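Local coordinates for protein SSD1 (PDB 7AM1), which binds regulatory elements in the untranslated regions of mRNAs to repress translation, as a pseudonuclease of the RNase II family, at residues S505-R510 with P514-L519; P520-L525 with K609-I614; A818-D823 with E829-D834. All coordinates share one frame; numbering follows the deposited sequence.

Contact 1. Residues S505-R510 with P514-L519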
ATOM      1  N   SER A 505      18.825  11.251  16.235  1.00 43.21           N
ATOM      2  CA  SER A 505      18.490  11.313  17.654  1.00 44.71           C
ATOM      3  C   SER A 505      16.979  11.288  17.872  1.00 41.75           C
ATOM      4  O   SER A 505      16.503  10.692  18.844  1.00 41.85           O
ATOM      5  CB  SER A 505      19.108  12.555  18.305  1.00 47.78           C
ATOM      6  OG  SER A 505      18.349  13.717  18.029  1.00 48.57           O
ATOM      7  N   PHE A 506      16.207  11.948  16.997  1.00 40.49           N
ATOM      8  CA  PHE A 506      14.755  11.806  17.050  1.00 40.30           C
ATOM      9  C   PHE A 506      14.361  10.347  16.866  1.00 40.68           C
ATOM     10  O   PHE A 506      13.529   9.805  17.603  1.00 41.86           O
ATOM     11  CB  PHE A 506      14.070  12.638  15.960  1.00 39.94           C
ATOM     12  CG  PHE A 506      14.144  14.124  16.162  1.00 41.38           C
ATOM     13  CD1 PHE A 506      14.647  14.673  17.324  1.00 41.38           C
ATOM     14  CD2 PHE A 506      13.658  14.974  15.182  1.00 40.81           C
ATOM     15  CE1 PHE A 506      14.693  16.045  17.489  1.00 42.47           C
ATOM     16  CE2 PHE A 506      13.701  16.338  15.338  1.00 40.83           C
ATOM     17  CZ  PHE A 506      14.214  16.879  16.499  1.00 41.55           C
ATOM     18  N   TYR A 507      14.954   9.703  15.860  1.00 40.43           N
ATOM     19  CA  TYR A 507      14.637   8.320  15.534  1.00 40.79           C
ATOM     20  C   TYR A 507      14.979   7.395  16.690  1.00 41.95           C
ATOM     21  O   TYR A 507      14.169   6.551  17.089  1.00 41.35           O
ATOM     22  CB  TYR A 507      15.406   7.926  14.272  1.00 41.60           C
ATOM     23  CG  TYR A 507      15.298   6.479  13.869  1.00 42.51           C
ATOM     24  CD1 TYR A 507      14.082   5.936  13.484  1.00 41.11           C
ATOM     25  CD2 TYR A 507      16.422   5.662  13.832  1.00 45.03           C
ATOM     26  CE1 TYR A 507      13.980   4.616  13.096  1.00 41.95           C
ATOM     27  CE2 TYR A 507      16.331   4.338  13.438  1.00 45.65           C
ATOM     28  CZ  TYR A 507      15.112   3.822  13.071  1.00 44.11           C
ATOM     29  OH  TYR A 507      15.029   2.506  12.682  1.00 44.76           O
ATOM     30  N   ALA A 508      16.179   7.556  17.252  1.00 41.95           N
ATOM     31  CA  ALA A 508      16.621   6.689  18.337  1.00 43.34           C
ATOM     32  C   ALA A 508      15.687   6.776  19.532  1.00 43.89           C
ATOM     33  O   ALA A 508      15.427   5.771  20.204  1.00 42.89           O
ATOM     34  CB  ALA A 508      18.045   7.058  18.749  1.00 44.74           C
ATOM     35  N   ARG A 509      15.180   7.972  19.825  1.00 46.31           N
ATOM     36  CA  ARG A 509      14.236   8.106  20.928  1.00 50.56           C
ATOM     37  C   ARG A 509      12.885   7.505  20.546  1.00 44.52           C
ATOM     38  O   ARG A 509      12.227   6.866  21.374  1.00 43.31           O
ATOM     39  CB  ARG A 509      14.124   9.574  21.337  1.00 61.02           C
ATOM     40  CG  ARG A 509      13.528   9.785  22.728  1.00 73.47           C
ATOM     41  CD  ARG A 509      13.475  11.265  23.108  1.00 84.59           C
ATOM     42  NE  ARG A 509      12.883  12.061  22.034  1.00 91.46           N
ATOM     43  CZ  ARG A 509      13.506  13.025  21.356  1.00 95.87           C
ATOM     44  NH1 ARG A 509      14.757  13.376  21.641  1.00 97.57           N
ATOM     45  NH2 ARG A 509      12.853  13.660  20.393  1.00 96.52           N
ATOM     46  N   ARG A 510      12.453   7.699  19.294  1.00 42.86           N
ATOM     47  CA  ARG A 510      11.157   7.174  18.869  1.00 42.02           C
ATOM     48  C   ARG A 510      11.102   5.655  19.013  1.00 42.85           C
ATOM     49  O   ARG A 510      10.111   5.107  19.509  1.00 43.76           O
ATOM     50  CB  ARG A 510      10.855   7.571  17.421  1.00 41.44           C
ATOM     51  CG  ARG A 510       9.427   7.214  16.987  1.00 40.90           C
ATOM     52  CD  ARG A 510       9.114   7.621  15.548  1.00 40.07           C
ATOM     53  NE  ARG A 510       9.980   6.965  14.566  1.00 38.92           N
ATOM     54  CZ  ARG A 510       9.938   5.670  14.259  1.00 38.12           C
ATOM     55  NH1 ARG A 510      10.771   5.178  13.350  1.00 37.34           N
ATOM     56  NH2 ARG A 510       9.072   4.862  14.862  1.00 37.97           N
ATOM     57  N   PRO A 514      19.024   3.936  21.827  1.00 53.66           N
ATOM     58  CA  PRO A 514      19.983   5.056  21.762  1.00 56.42           C
ATOM     59  C   PRO A 514      21.008   4.955  20.644  1.00 60.00           C
ATOM     60  O   PRO A 514      21.385   5.983  20.068  1.00 61.33           O
ATOM     61  CB  PRO A 514      20.657   5.002  23.142  1.00 57.58           C
ATOM     62  CG  PRO A 514      19.630   4.423  24.034  1.00 56.99           C
ATOM     63  CD  PRO A 514      18.894   3.406  23.197  1.00 54.81           C
ATOM     64  N   GLU A 515      21.479   3.753  20.327  1.00 61.86           N
ATOM     65  CA  GLU A 515      22.525   3.566  19.332  1.00 64.64           C
ATOM     66  C   GLU A 515      21.984   3.416  17.915  1.00 60.20           C
ATOM     67  O   GLU A 515      22.751   3.086  17.005  1.00 58.79           O
ATOM     68  CB  GLU A 515      23.374   2.346  19.696  1.00 71.60           C
ATOM     69  CG  GLU A 515      23.983   2.407  21.090  1.00 78.42           C
ATOM     70  CD  GLU A 515      24.861   3.625  21.288  1.00 83.92           C
ATOM     71  OE1 GLU A 515      24.572   4.435  22.196  1.00 85.89           O
ATOM     72  OE2 GLU A 515      25.840   3.776  20.526  1.00 85.99           O
ATOM     73  N   ALA A 516      20.694   3.664  17.703  1.00 57.86           N
ATOM     74  CA  ALA A 516      20.076   3.368  16.418  1.00 55.02           C
ATOM     75  C   ALA A 516      20.674   4.219  15.305  1.00 53.74           C
ATOM     76  O   ALA A 516      20.965   5.404  15.488  1.00 54.53           O
ATOM     77  CB  ALA A 516      18.566   3.601  16.494  1.00 53.21           C
ATOM     78  N   THR A 517      20.852   3.599  14.144  1.00 51.51           N
ATOM     79  CA  THR A 517      21.224   4.285  12.915  1.00 49.58           C
ATOM     80  C   THR A 517      20.005   4.357  12.005  1.00 46.21           C
ATOM     81  O   THR A 517      19.127   3.491  12.052  1.00 46.31           O
ATOM     82  CB  THR A 517      22.371   3.565  12.204  1.00 50.98           C
ATOM     83  OG1 THR A 517      21.972   2.228  11.881  1.00 52.75           O
ATOM     84  CG2 THR A 517      23.599   3.525  13.090  1.00 52.23           C
ATOM     85  N   LEU A 518      19.946   5.408  11.183  1.00 43.93           N
ATOM     86  CA  LEU A 518      18.752   5.640  10.374  1.00 43.67           C
ATOM     87  C   LEU A 518      18.522   4.518   9.368  1.00 43.16           C
ATOM     88  O   LEU A 518      17.376   4.250   8.996  1.00 42.93           O
ATOM     89  CB  LEU A 518      18.851   6.991   9.668  1.00 44.75           C
ATOM     90  CG  LEU A 518      18.763   8.206  10.594  1.00 45.93           C
ATOM     91  CD1 LEU A 518      19.191   9.476   9.874  1.00 47.32           C
ATOM     92  CD2 LEU A 518      17.348   8.360  11.141  1.00 44.58           C
ATOM     93  N   LEU A 519      19.586   3.850   8.922  1.00 43.45           N
ATOM     94  CA  LEU A 519      19.425   2.652   8.109  1.00 43.04           C
ATOM     95  C   LEU A 519      19.934   1.440   8.889  1.00 45.29           C
ATOM     96  O   LEU A 519      20.879   1.561   9.673  1.00 45.30           O
ATOM     97  CB  LEU A 519      20.186   2.758   6.784  1.00 43.09           C
ATOM     98  CG  LEU A 519      19.760   3.879   5.833  1.00 43.81           C
ATOM     99  CD1 LEU A 519      20.630   3.900   4.587  1.00 44.99           C
ATOM    100  CD2 LEU A 519      18.307   3.736   5.451  1.00 44.33           C
TER
HETATM  101  O   HOH W   1      17.626   1.565  11.853  1.00 42.13           O
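The ring of Tyr-507 lies across the loop that follows its helix, its CE2 corner pushed into a shallow hollow made by Ala-516, Thr-517 and Leu-518. The CB of Ala-516 forms one wall of that hollow, 3.9 Å from Tyr-507 CE2, and the carbonyl of Thr-517 forms its floor, with O 3.2 Å from the same CE2. The CD2 methyl of Leu-518 forms the other wall, 3.7 Å from Tyr-507 CB, and the leucine and the tyrosine run past one another head to tail. Ala-516 CB and Leu-518 CD2 thus lie on opposite sides of the ring plane. A first torsion of 174° turns the phenol away from the backbone N, which carries it beyond the helix surface and over the returning chain. At the next residue of the helix the bump is smaller: Ala-508 CB rests 3.7 Å from Pro-514 O, and 4.2 Å from Ala-516 CB, so two methyl-sized groups let the backbones come close. With an alanine at Tyr-507, a gap would probably open between Ala-516 and Leu-518, and the water at the phenol would lose its donor. Leu-518 also leans on Val-547 and Val-548 of helix 544-568. The direct contact, within the RNB domain, is apolar; Tyr-507 OH donates to a water whose O is 2.9 Å from OH, and that water appears to link on to Thr-517 O, a leg too short to be trusted. Arg-504 NH1, from the same helix, adds hydrogen bonds to Pro-514 O and Ala-516 O.

Contact 2. Residues P520-L525 with K609-I614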
ATOM      1  N   PRO A 520      19.335   0.252   8.703  1.00 47.91           N
ATOM      2  CA  PRO A 520      18.237  -0.047   7.776  1.00 48.09           C
ATOM      3  C   PRO A 520      16.894   0.527   8.230  1.00 45.24           C
ATOM      4  O   PRO A 520      16.696   0.787   9.416  1.00 45.19           O
ATOM      5  CB  PRO A 520      18.204  -1.579   7.765  1.00 49.16           C
ATOM      6  CG  PRO A 520      18.693  -1.962   9.119  1.00 49.58           C
ATOM      7  CD  PRO A 520      19.729  -0.935   9.487  1.00 49.42           C
ATOM      8  N   THR A 521      15.978   0.706   7.284  1.00 42.13           N
ATOM      9  CA  THR A 521      14.679   1.311   7.541  1.00 39.15           C
ATOM     10  C   THR A 521      13.576   0.334   7.146  1.00 37.27           C
ATOM     11  O   THR A 521      13.820  -0.704   6.525  1.00 37.03           O
ATOM     12  CB  THR A 521      14.552   2.642   6.781  1.00 39.17           C
ATOM     13  OG1 THR A 521      13.436   3.390   7.282  1.00 37.81           O
ATOM     14  CG2 THR A 521      14.386   2.402   5.279  1.00 39.83           C
ATOM     15  N   LEU A 522      12.349   0.662   7.534  1.00 35.86           N
ATOM     16  CA  LEU A 522      11.200  -0.219   7.330  1.00 35.35           C
ATOM     17  C   LEU A 522      10.271   0.454   6.324  1.00 35.08           C
ATOM     18  O   LEU A 522       9.348   1.184   6.691  1.00 35.01           O
ATOM     19  CB  LEU A 522      10.510  -0.513   8.652  1.00 36.31           C
ATOM     20  CG  LEU A 522      11.400  -1.207   9.687  1.00 38.69           C
ATOM     21  CD1 LEU A 522      10.662  -1.343  11.014  1.00 39.83           C
ATOM     22  CD2 LEU A 522      11.879  -2.578   9.182  1.00 40.77           C
ATOM     23  N   SER A 523      10.521   0.187   5.041  1.00 34.03           N
ATOM     24  CA  SER A 523       9.781   0.859   3.983  1.00 33.05           C
ATOM     25  C   SER A 523       8.314   0.459   3.977  1.00 33.80           C
ATOM     26  O   SER A 523       7.442   1.286   3.692  1.00 34.05           O
ATOM     27  CB  SER A 523      10.408   0.548   2.629  1.00 33.28           C
ATOM     28  OG  SER A 523       9.689   1.196   1.600  1.00 33.06           O
ATOM     29  N   LEU A 524       8.018  -0.804   4.285  1.00 35.10           N
ATOM     30  CA  LEU A 524       6.630  -1.252   4.243  1.00 36.34           C
ATOM     31  C   LEU A 524       5.834  -0.660   5.403  1.00 37.60           C
ATOM     32  O   LEU A 524       4.682  -0.248   5.225  1.00 38.46           O
ATOM     33  CB  LEU A 524       6.574  -2.784   4.243  1.00 36.71           C
ATOM     34  CG  LEU A 524       7.273  -3.473   3.060  1.00 37.87           C
ATOM     35  CD1 LEU A 524       7.155  -4.991   3.137  1.00 39.71           C
ATOM     36  CD2 LEU A 524       6.764  -2.983   1.711  1.00 36.70           C
ATOM     37  N   LEU A 525       6.430  -0.579   6.594  1.00 37.26           N
ATOM     38  CA  LEU A 525       5.705   0.030   7.704  1.00 37.60           C
ATOM     39  C   LEU A 525       5.409   1.502   7.420  1.00 34.20           C
ATOM     40  O   LEU A 525       4.328   1.995   7.755  1.00 33.64           O
ATOM     41  CB  LEU A 525       6.479  -0.124   9.010  1.00 40.16           C
ATOM     42  CG  LEU A 525       6.754  -1.552   9.493  1.00 42.78           C
ATOM     43  CD1 LEU A 525       7.050  -1.548  10.994  1.00 44.31           C
ATOM     44  CD2 LEU A 525       5.622  -2.513   9.166  1.00 43.61           C
ATOM     45  N   LYS A 609      12.732  -3.521  17.180  1.00 46.80           N
ATOM     46  CA  LYS A 609      14.149  -3.691  17.480  1.00 47.93           C
ATOM     47  C   LYS A 609      14.635  -5.072  17.061  1.00 49.86           C
ATOM     48  O   LYS A 609      15.762  -5.220  16.573  1.00 48.73           O
ATOM     49  CB  LYS A 609      14.395  -3.477  18.974  1.00 49.46           C
ATOM     50  CG  LYS A 609      14.293  -2.032  19.429  1.00 50.42           C
ATOM     51  CD  LYS A 609      14.631  -1.909  20.908  1.00 53.03           C
ATOM     52  CE  LYS A 609      14.247  -0.548  21.442  1.00 54.59           C
ATOM     53  NZ  LYS A 609      14.195  -0.515  22.941  1.00 56.70           N
ATOM     54  N   GLY A 610      13.797  -6.096  17.243  1.00 55.11           N
ATOM     55  CA  GLY A 610      14.184  -7.434  16.829  1.00 56.36           C
ATOM     56  C   GLY A 610      14.372  -7.546  15.330  1.00 53.83           C
ATOM     57  O   GLY A 610      15.324  -8.174  14.858  1.00 55.67           O
ATOM     58  N   VAL A 611      13.482  -6.916  14.561  1.00 46.30           N
ATOM     59  CA  VAL A 611      13.603  -6.932  13.108  1.00 43.09           C
ATOM     60  C   VAL A 611      14.845  -6.163  12.673  1.00 42.25           C
ATOM     61  O   VAL A 611      15.648  -6.652  11.869  1.00 41.78           O
ATOM     62  CB  VAL A 611      12.326  -6.363  12.461  1.00 41.18           C
ATOM     63  CG1 VAL A 611      12.473  -6.285  10.953  1.00 40.95           C
ATOM     64  CG2 VAL A 611      11.115  -7.224  12.816  1.00 40.72           C
ATOM     65  N   LEU A 612      15.024  -4.949  13.202  1.00 44.02           N
ATOM     66  CA  LEU A 612      16.155  -4.116  12.803  1.00 45.45           C
ATOM     67  C   LEU A 612      17.498  -4.743  13.161  1.00 47.45           C
ATOM     68  O   LEU A 612      18.511  -4.392  12.547  1.00 47.27           O
ATOM     69  CB  LEU A 612      16.029  -2.728  13.438  1.00 46.70           C
ATOM     70  CG  LEU A 612      14.829  -1.902  12.961  1.00 45.79           C
ATOM     71  CD1 LEU A 612      14.753  -0.598  13.721  1.00 46.22           C
ATOM     72  CD2 LEU A 612      14.895  -1.627  11.468  1.00 44.26           C
ATOM     73  N   LYS A 613      17.533  -5.663  14.132  1.00 50.43           N
ATOM     74  CA  LYS A 613      18.783  -6.313  14.515  1.00 53.47           C
ATOM     75  C   LYS A 613      19.263  -7.333  13.486  1.00 51.60           C
ATOM     76  O   LYS A 613      20.436  -7.722  13.520  1.00 51.78           O
ATOM     77  CB  LYS A 613      18.623  -7.039  15.858  1.00 59.04           C
ATOM     78  CG  LYS A 613      19.213  -6.331  17.062  1.00 63.79           C
ATOM     79  CD  LYS A 613      19.904  -7.323  17.995  1.00 67.72           C
ATOM     80  N   ILE A 614      18.390  -7.780  12.585  1.00 48.28           N
ATOM     81  CA  ILE A 614      18.736  -8.854  11.658  1.00 48.45           C
ATOM     82  C   ILE A 614      19.752  -8.344  10.644  1.00 47.68           C
ATOM     83  O   ILE A 614      19.489  -7.389   9.903  1.00 46.51           O
ATOM     84  CB  ILE A 614      17.480  -9.402  10.967  1.00 48.85           C
ATOM     85  CG1 ILE A 614      16.490  -9.918  12.016  1.00 49.83           C
ATOM     86  CG2 ILE A 614      17.838 -10.511   9.986  1.00 49.60           C
ATOM     87  CD1 ILE A 614      15.167 -10.354  11.447  1.00 48.69           C
TER
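Leu-522 and Leu-612 share the same first torsion, near -60° and -65°, which sets each CG opposite its own carbonyl carbon and sends one leucine branch toward the other across the contact. Val-611 adds CG1, held anti to its backbone N with chi1 176°. The meeting point is a single methyl: Leu-612 CD2 lies 3.9 Å from Leu-522 CD2, the side chains meeting at a slant. That same methyl reaches the backbone just before, where Pro-520 O stands 3.6 Å from Leu-612 CD2; the proline ring is more distant, its CG 4.5 Å from the methyl. On the other flank, Val-611 CG1 comes within 4.2 Å of Leu-522 CD2, so the tip of Leu-522 rests over two successive residues at the end of helix 604-612. A cis peptide precedes Pro-520 and bends the chain as it enters this contact. Leu-522 occupies the N-cap position of helix 523-529 but has no polar side chain; Glu-624, from helix 617-629, instead accepts a hydrogen bond from Leu-524 N through OE2, and its chain also touches Leu-522. Ile-608, in the same helix as Leu-612, also touches Leu-522. The junction is made mainly through aliphatic carbons, with one backbone carbonyl, Pro-520 O, against a methyl. Its chemistry implies attraction by dispersion and exclusion of water, with little directional demand, while the polar duty at the helix start falls to Glu-624.

Contact 3. Residues A818-D823 with E829-D834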
ATOM      1  N   ALA A 818      19.089 -18.574 -18.664  1.00 41.19           N
ATOM      2  CA  ALA A 818      20.282 -18.523 -17.832  1.00 42.61           C
ATOM      3  C   ALA A 818      21.461 -17.953 -18.607  1.00 45.09           C
ATOM      4  O   ALA A 818      22.190 -17.089 -18.106  1.00 45.59           O
ATOM      5  CB  ALA A 818      20.605 -19.925 -17.311  1.00 42.59           C
ATOM      6  N   ASN A 819      21.662 -18.428 -19.838  1.00 48.58           N
ATOM      7  CA  ASN A 819      22.780 -17.964 -20.651  1.00 51.59           C
ATOM      8  C   ASN A 819      22.728 -16.458 -20.872  1.00 51.11           C
ATOM      9  O   ASN A 819      23.701 -15.747 -20.604  1.00 50.67           O
ATOM     10  CB  ASN A 819      22.778 -18.694 -21.993  1.00 54.64           C
ATOM     11  CG  ASN A 819      23.328 -20.094 -21.892  1.00 58.95           C
ATOM     12  OD1 ASN A 819      24.118 -20.400 -20.999  1.00 61.30           O
ATOM     13  ND2 ASN A 819      22.901 -20.965 -22.799  1.00 60.28           N
ATOM     14  N   ILE A 820      21.596 -15.952 -21.362  1.00 53.05           N
ATOM     15  CA  ILE A 820      21.518 -14.534 -21.698  1.00 56.06           C
ATOM     16  C   ILE A 820      21.761 -13.680 -20.460  1.00 53.28           C
ATOM     17  O   ILE A 820      22.484 -12.678 -20.514  1.00 54.73           O
ATOM     18  CB  ILE A 820      20.170 -14.206 -22.366  1.00 60.69           C
ATOM     19  CG1 ILE A 820      20.122 -12.722 -22.730  1.00 64.86           C
ATOM     20  CG2 ILE A 820      19.009 -14.560 -21.459  1.00 60.16           C
ATOM     21  CD1 ILE A 820      19.383 -12.436 -24.023  1.00 67.88           C
ATOM     22  N   GLU A 821      21.162 -14.058 -19.329  1.00 48.05           N
ATOM     23  CA  GLU A 821      21.297 -13.260 -18.117  1.00 45.28           C
ATOM     24  C   GLU A 821      22.735 -13.247 -17.612  1.00 46.69           C
ATOM     25  O   GLU A 821      23.281 -12.184 -17.295  1.00 45.45           O
ATOM     26  CB  GLU A 821      20.362 -13.795 -17.034  1.00 42.62           C
ATOM     27  CG  GLU A 821      18.907 -13.503 -17.287  1.00 40.77           C
ATOM     28  CD  GLU A 821      18.015 -14.071 -16.207  1.00 40.34           C
ATOM     29  OE1 GLU A 821      18.549 -14.721 -15.284  1.00 40.96           O
ATOM     30  OE2 GLU A 821      16.787 -13.848 -16.272  1.00 39.49           O
ATOM     31  N   LEU A 822      23.361 -14.422 -17.521  1.00 50.90           N
ATOM     32  CA  LEU A 822      24.709 -14.502 -16.967  1.00 55.67           C
ATOM     33  C   LEU A 822      25.740 -13.873 -17.898  1.00 55.79           C
ATOM     34  O   LEU A 822      26.694 -13.237 -17.432  1.00 57.95           O
ATOM     35  CB  LEU A 822      25.056 -15.962 -16.675  1.00 61.92           C
ATOM     36  CG  LEU A 822      24.495 -16.518 -15.364  1.00 66.76           C
ATOM     37  CD1 LEU A 822      24.746 -18.010 -15.270  1.00 70.06           C
ATOM     38  CD2 LEU A 822      25.112 -15.816 -14.164  1.00 68.98           C
ATOM     39  N   ASP A 823      25.569 -14.033 -19.212  1.00 53.78           N
ATOM     40  CA  ASP A 823      26.473 -13.384 -20.156  1.00 56.33           C
ATOM     41  C   ASP A 823      26.422 -11.870 -20.000  1.00 58.16           C
ATOM     42  O   ASP A 823      27.453 -11.194 -20.080  1.00 60.80           O
ATOM     43  CB  ASP A 823      26.130 -13.791 -21.591  1.00 56.99           C
ATOM     44  CG  ASP A 823      26.518 -15.230 -21.901  1.00 59.87           C
ATOM     45  OD1 ASP A 823      27.163 -15.873 -21.046  1.00 61.16           O
ATOM     46  OD2 ASP A 823      26.182 -15.716 -23.003  1.00 60.81           O
ATOM     47  N   GLU A 829      25.782  -5.361 -19.107  1.00 77.67           N
ATOM     48  CA  GLU A 829      24.904  -4.986 -20.204  1.00 71.60           C
ATOM     49  C   GLU A 829      23.436  -5.131 -19.820  1.00 64.08           C
ATOM     50  O   GLU A 829      23.076  -6.010 -19.030  1.00 62.44           O
ATOM     51  CB  GLU A 829      25.184  -5.851 -21.433  1.00 73.61           C
ATOM     52  CG  GLU A 829      26.435  -5.497 -22.184  1.00 77.99           C
ATOM     53  CD  GLU A 829      26.721  -6.482 -23.305  1.00 80.80           C
ATOM     54  OE1 GLU A 829      26.041  -7.528 -23.403  1.00 80.45           O
ATOM     55  OE2 GLU A 829      27.639  -6.212 -24.097  1.00 83.60           O
ATOM     56  N   PRO A 830      22.565  -4.293 -20.383  1.00 61.10           N
ATOM     57  CA  PRO A 830      21.148  -4.333 -20.000  1.00 59.36           C
ATOM     58  C   PRO A 830      20.341  -5.432 -20.676  1.00 61.08           C
ATOM     59  O   PRO A 830      20.553  -5.770 -21.844  1.00 59.11           O
ATOM     60  CB  PRO A 830      20.635  -2.947 -20.422  1.00 58.03           C
ATOM     61  CG  PRO A 830      21.538  -2.536 -21.533  1.00 59.82           C
ATOM     62  CD  PRO A 830      22.883  -3.126 -21.229  1.00 61.12           C
ATOM     63  N   LEU A 831      19.395  -5.986 -19.908  1.00 67.17           N
ATOM     64  CA  LEU A 831      18.359  -6.853 -20.455  1.00 68.43           C
ATOM     65  C   LEU A 831      17.196  -6.045 -21.014  1.00 64.88           C
ATOM     66  O   LEU A 831      16.489  -6.514 -21.913  1.00 65.98           O
ATOM     67  CB  LEU A 831      17.827  -7.798 -19.376  1.00 69.65           C
ATOM     68  CG  LEU A 831      18.684  -8.975 -18.921  1.00 70.31           C
ATOM     69  CD1 LEU A 831      18.217  -9.435 -17.544  1.00 69.71           C
ATOM     70  CD2 LEU A 831      18.612 -10.118 -19.919  1.00 70.38           C
ATOM     71  N   ILE A 832      16.996  -4.835 -20.497  1.00 57.71           N
ATOM     72  CA  ILE A 832      15.841  -4.013 -20.831  1.00 54.09           C
ATOM     73  C   ILE A 832      16.045  -3.342 -22.179  1.00 52.21           C
ATOM     74  O   ILE A 832      17.150  -2.890 -22.513  1.00 52.57           O
ATOM     75  CB  ILE A 832      15.611  -2.969 -19.724  1.00 55.31           C
ATOM     76  CG1 ILE A 832      14.298  -2.223 -19.944  1.00 57.02           C
ATOM     77  CG2 ILE A 832      16.775  -1.981 -19.674  1.00 56.91           C
ATOM     78  CD1 ILE A 832      14.025  -1.178 -18.879  1.00 58.21           C
ATOM     79  N   SER A 833      14.964  -3.252 -22.953  1.00 52.12           N
ATOM     80  CA  SER A 833      15.029  -2.607 -24.254  1.00 54.29           C
ATOM     81  C   SER A 833      15.361  -1.126 -24.095  1.00 54.59           C
ATOM     82  O   SER A 833      15.171  -0.523 -23.034  1.00 52.69           O
ATOM     83  CB  SER A 833      13.704  -2.761 -25.000  1.00 55.57           C
ATOM     84  OG  SER A 833      12.720  -1.882 -24.486  1.00 56.40           O
ATOM     85  N   ASP A 834      15.841  -0.534 -25.184  1.00 56.76           N
ATOM     86  CA  ASP A 834      16.257   0.862 -25.178  1.00 60.61           C
ATOM     87  C   ASP A 834      15.050   1.787 -25.075  1.00 60.94           C
ATOM     88  O   ASP A 834      15.118   2.808 -24.378  1.00 61.06           O
ATOM     89  CB  ASP A 834      17.073   1.184 -26.434  1.00 65.13           C
ATOM     90  CG  ASP A 834      18.494   0.648 -26.363  1.00 68.99           C
ATOM     91  OD1 ASP A 834      19.141   0.802 -25.308  1.00 69.91           O
ATOM     92  OD2 ASP A 834      18.968   0.078 -27.368  1.00 71.18           O
TER
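Glu-821, whose CG touches Leu-831, spends its carboxylate elsewhere: OE2 accepts a hydrogen bond from the backbone N of Leu-733, at strand 732-741. The side chain therefore works in two halves, an apolar stem that meets the loop and a polar end that ties the helix to the sheet. Beyond CG the chain is extended, chi2 179°, which separates the carboxylate from the leucine-facing methylene. Burial would tend to raise its pKa, while the N-H of Leu-733 may offset this by stabilising the anion.

On the loop side the contact is carried by Leu-831. Its two methyls part like a fork over neighbouring helix residues: CD1 lies 4.1 Å from Glu-821 CG, while CD2 lies 4.1 Å from Ile-820 CG1. Ile-820 presents that CG1 because its first torsion, -179°, holds it anti to the backbone N and leads it off the helix. Both pairs of side chains run askew to one another, and the separations are those of ordinary rather than tight packing. The backbones stay well apart, with 7.4 Å between the CA atoms of Glu-821 and Leu-831, and the joint surface is small, 122 Å² in all. Leu-850, from a loop later in the chain, touches both Glu-821 and Leu-831 and adds to the apolar cluster.

Ser-833 takes the N-cap position of helix 834-842: its OG accepts a weak hydrogen bond from Leu-836 N and is also hydrogen-bonded to Asp-724 OD2. Two helices joined by a short loop thus fall within the long connection between strands 755-760 and 888-896, the third and fourth of a five-stranded sheet with OB-like order; helix insertion there is consistent with an OB-type fold.

Contacts 1, 2 and 3 follow one another along the chain. Contacts 1 and 2 both belong to the RNB domain: the loop segment 514-519 runs straight into 520-525, where helix 523-529 begins. Their centres are 12 Å apart and they touch, Tyr-507 OH lying 3.3 Å from Leu-612 CD1, so together they make one continuous patch of contact that includes helices 495-510, 523-529 and 604-612. Contact 3 belongs to the C-terminal part, its centre 40 Å from contact 1 and 32 Å from contact 2, with nearest atoms about 25 and 21 Å away. Contacts 1 and 3 each join a helix to the loop right after it, while contact 2 brings together distant parts of the RNB domain.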